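Local coordinates for protein DNA ligase (Aquifex aeolicus, PDB 3QWU) that probably joins nucleic acid ends as an ATP-dependent ligase, and binds adenosine and calcium ions, at residues Val156-Lys161 and Gln165-Gln170. Numbering follows the deposited sequence.
Sequences VFDFMK and QGFLSQ. With ADN (adenosine), chain C.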
loop_
_atom_site.group_PDB
_atom_site.type_symbol
_atom_site.label_atom_id
_atom_site.label_comp_id
_atom_site.label_asym_id
_atom_site.label_seq_id
_atom_site.Cartn_x
_atom_site.Cartn_y
_atom_site.Cartn_z
ATOM N N VAL A 156 -19.462 -21.313 -17.127
ATOM C CA VAL A 156 -18.452 -21.486 -18.148
ATOM C C VAL A 156 -18.181 -20.166 -18.926
ATOM O O VAL A 156 -19.112 -19.435 -19.282
ATOM C CB VAL A 156 -18.901 -22.592 -19.195
ATOM C CG1 VAL A 156 -17.829 -22.762 -20.309
ATOM C CG2 VAL A 156 -19.201 -23.908 -18.517
ATOM N N PHE A 157 -16.899 -19.849 -19.122
ATOM C CA PHE A 157 -16.462 -18.720 -19.935
ATOM C C PHE A 157 -15.378 -19.106 -20.950
ATOM O O PHE A 157 -15.012 -18.293 -21.833
ATOM C CB PHE A 157 -15.959 -17.567 -19.039
ATOM C CG PHE A 157 -14.815 -17.926 -18.132
ATOM C CD1 PHE A 157 -13.554 -18.134 -18.615
ATOM C CD2 PHE A 157 -15.007 -18.076 -16.772
ATOM C CE1 PHE A 157 -12.514 -18.501 -17.710
ATOM C CE2 PHE A 157 -13.972 -18.445 -15.922
ATOM C CZ PHE A 157 -12.747 -18.670 -16.394
ATOM N N ASP A 158 -14.814 -20.309 -20.836
ATOM C CA ASP A 158 -13.818 -20.733 -21.835
ATOM C C ASP A 158 -13.697 -22.270 -21.912
ATOM O O ASP A 158 -14.150 -22.993 -21.004
ATOM C CB ASP A 158 -12.432 -20.035 -21.577
ATOM C CG ASP A 158 -12.290 -18.632 -22.295
ATOM O OD1 ASP A 158 -12.661 -18.527 -23.507
ATOM O OD2 ASP A 158 -11.790 -17.654 -21.655
ATOM N N PHE A 159 -13.152 -22.750 -23.025
ATOM C CA PHE A 159 -12.651 -24.112 -23.101
ATOM C C PHE A 159 -11.206 -24.057 -23.527
ATOM O O PHE A 159 -10.818 -23.248 -24.367
ATOM C CB PHE A 159 -13.396 -24.965 -24.128
ATOM C CG PHE A 159 -14.842 -25.212 -23.806
ATOM C CD1 PHE A 159 -15.202 -26.205 -22.945
ATOM C CD2 PHE A 159 -15.842 -24.465 -24.416
ATOM C CE1 PHE A 159 -16.528 -26.428 -22.673
ATOM C CE2 PHE A 159 -17.198 -24.706 -24.137
ATOM C CZ PHE A 159 -17.527 -25.650 -23.250
ATOM N N MET A 160 -10.410 -24.892 -22.892
ATOM C CA MET A 160 -9.071 -25.134 -23.290
ATOM C C MET A 160 -9.065 -26.572 -23.692
ATOM O O MET A 160 -10.109 -27.209 -23.654
ATOM C CB MET A 160 -8.138 -24.838 -22.130
ATOM C CG MET A 160 -8.034 -23.338 -21.868
ATOM S SD MET A 160 -6.981 -22.865 -20.489
ATOM C CE MET A 160 -5.310 -23.210 -21.100
ATOM N N LYS A 161 -7.901 -27.085 -24.063
ATOM C CA LYS A 161 -7.729 -28.460 -24.451
ATOM C C LYS A 161 -6.522 -29.049 -23.731
ATOM O O LYS A 161 -5.525 -28.397 -23.583
ATOM C CB LYS A 161 -7.489 -28.531 -25.990
ATOM C CG LYS A 161 -8.761 -28.743 -26.840
ATOM C CD LYS A 161 -8.543 -28.727 -28.390
ATOM C CE LYS A 161 -9.552 -29.676 -29.107
ATOM N NZ LYS A 161 -9.963 -29.259 -30.509
ATOM N N GLN A 165 -2.326 -24.694 -25.185
ATOM C CA GLN A 165 -2.309 -23.440 -24.447
ATOM C C GLN A 165 -3.418 -22.479 -24.794
ATOM O O GLN A 165 -3.721 -21.603 -24.023
ATOM C CB GLN A 165 -0.986 -22.716 -24.670
ATOM C CG GLN A 165 0.048 -23.062 -23.649
ATOM C CD GLN A 165 1.111 -22.032 -23.649
ATOM O OE1 GLN A 165 0.960 -20.988 -23.012
ATOM N NE2 GLN A 165 2.179 -22.276 -24.401
ATOM N N GLY A 166 -4.013 -22.606 -25.961
ATOM C CA GLY A 166 -4.983 -21.609 -26.365
ATOM C C GLY A 166 -6.385 -21.945 -25.933
ATOM O O GLY A 166 -6.595 -22.682 -25.002
ATOM N N PHE A 167 -7.328 -21.382 -26.658
ATOM C CA PHE A 167 -8.698 -21.367 -26.317
ATOM C C PHE A 167 -9.539 -21.744 -27.538
ATOM O O PHE A 167 -9.237 -21.359 -28.646
ATOM C CB PHE A 167 -9.069 -19.947 -25.887
ATOM C CG PHE A 167 -8.518 -19.527 -24.528
ATOM C CD1 PHE A 167 -8.806 -20.251 -23.389
ATOM C CD2 PHE A 167 -7.816 -18.350 -24.387
ATOM C CE1 PHE A 167 -8.371 -19.844 -22.145
ATOM C CE2 PHE A 167 -7.353 -17.931 -23.131
ATOM C CZ PHE A 167 -7.639 -18.703 -22.005
ATOM N N LEU A 168 -10.620 -22.479 -27.341
ATOM C CA LEU A 168 -11.546 -22.660 -28.427
ATOM C C LEU A 168 -12.101 -21.270 -28.794
ATOM O O LEU A 168 -12.194 -20.388 -27.967
ATOM C CB LEU A 168 -12.649 -23.659 -28.073
ATOM C CG LEU A 168 -12.305 -25.165 -28.100
ATOM C CD1 LEU A 168 -11.020 -25.596 -27.318
ATOM C CD2 LEU A 168 -13.519 -25.973 -27.597
ATOM N N SER A 169 -12.394 -21.070 -30.059
ATOM C CA SER A 169 -12.896 -19.820 -30.536
ATOM C C SER A 169 -14.257 -19.534 -29.891
ATOM O O SER A 169 -14.877 -20.430 -29.324
ATOM C CB SER A 169 -13.046 -19.892 -32.054
ATOM O OG SER A 169 -13.897 -20.995 -32.333
ATOM N N GLN A 170 -14.724 -18.294 -30.014
ATOM C CA GLN A 170 -16.036 -17.941 -29.540
ATOM C C GLN A 170 -17.138 -18.801 -30.140
ATOM O O GLN A 170 -17.989 -19.295 -29.418
ATOM C CB GLN A 170 -16.347 -16.448 -29.752
ATOM C CG GLN A 170 -17.562 -16.000 -28.885
ATOM C CD GLN A 170 -17.191 -15.717 -27.421
ATOM O OE1 GLN A 170 -16.028 -15.604 -27.083
ATOM N NE2 GLN A 170 -18.190 -15.521 -26.581
HETATM O "O5'" ADN C . -8.156 -12.927 -14.567
HETATM C "C5'" ADN C . -9.555 -12.710 -14.756
HETATM C "C4'" ADN C . -10.343 -13.728 -13.940
HETATM O "O4'" ADN C . -11.772 -13.426 -13.942
HETATM C "C3'" ADN C . -10.206 -15.123 -14.535
HETATM O "O3'" ADN C . -9.106 -15.883 -14.042
HETATM C "C2'" ADN C . -11.550 -15.781 -14.239
HETATM O "O2'" ADN C . -11.454 -16.648 -13.122
HETATM C "C1'" ADN C . -12.532 -14.652 -13.937
HETATM N N9 ADN C . -13.614 -14.518 -14.925
HETATM C C8 ADN C . -14.898 -14.240 -14.598
HETATM N N7 ADN C . -15.699 -14.161 -15.687
HETATM C C5 ADN C . -14.874 -14.368 -16.746
HETATM C C6 ADN C . -15.064 -14.377 -18.200
HETATM N N6 ADN C . -16.323 -14.159 -18.673
HETATM N N1 ADN C . -13.988 -14.664 -18.996
HETATM C C2 ADN C . -12.750 -14.867 -18.458
HETATM N N3 ADN C . -12.502 -14.835 -17.117
HETATM C C4 ADN C . -13.511 -14.612 -16.247
HETATM O O HOH W 1 -12.847 -20.704 -25.069
#
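With CG anti to the carbonyl carbon in both Met160 (chi1 -72°) and Phe167, the two side chains run alongside each other in the same direction, and Met160 CG comes 3.5 Å from Phe167 CE1. Met160 SD sits obliquely 4.8 Å from the centroid of the Phe167 ring, a Met-aromatic contact. The Asp158 carboxylate stacks over one face of that ring, offset toward the rim with the planes 18° apart, while Arg227 makes a cation-pi contact with the ring and a salt bridge to Asp158 OD2, which Tyr54 and Lys219 also grip. Leu168 N donates to Phe159 O (3.1 Å, N-H...O 161°), and Leu168 CD2 packs against Phe159 CB at 3.6 Å. A water bridges Phe159 N, Asp158 OD1 and Leu168 O. Phe157 lays one ring face against the base, CD1 3.4 Å from ADN C2. An alanine here would remove the ring and is likely to leave the adenine without the aromatic face it rests on. Phe157 and Asp158 form a classic beta bulge opposite Cys130; strand 153-161 thus supplies an adenine-covering ring, while the loop after it packs further along, linked to the site through Asp158 and Lys219, consistent with the nucleotidyltransferase fold of ATP-dependent ligases.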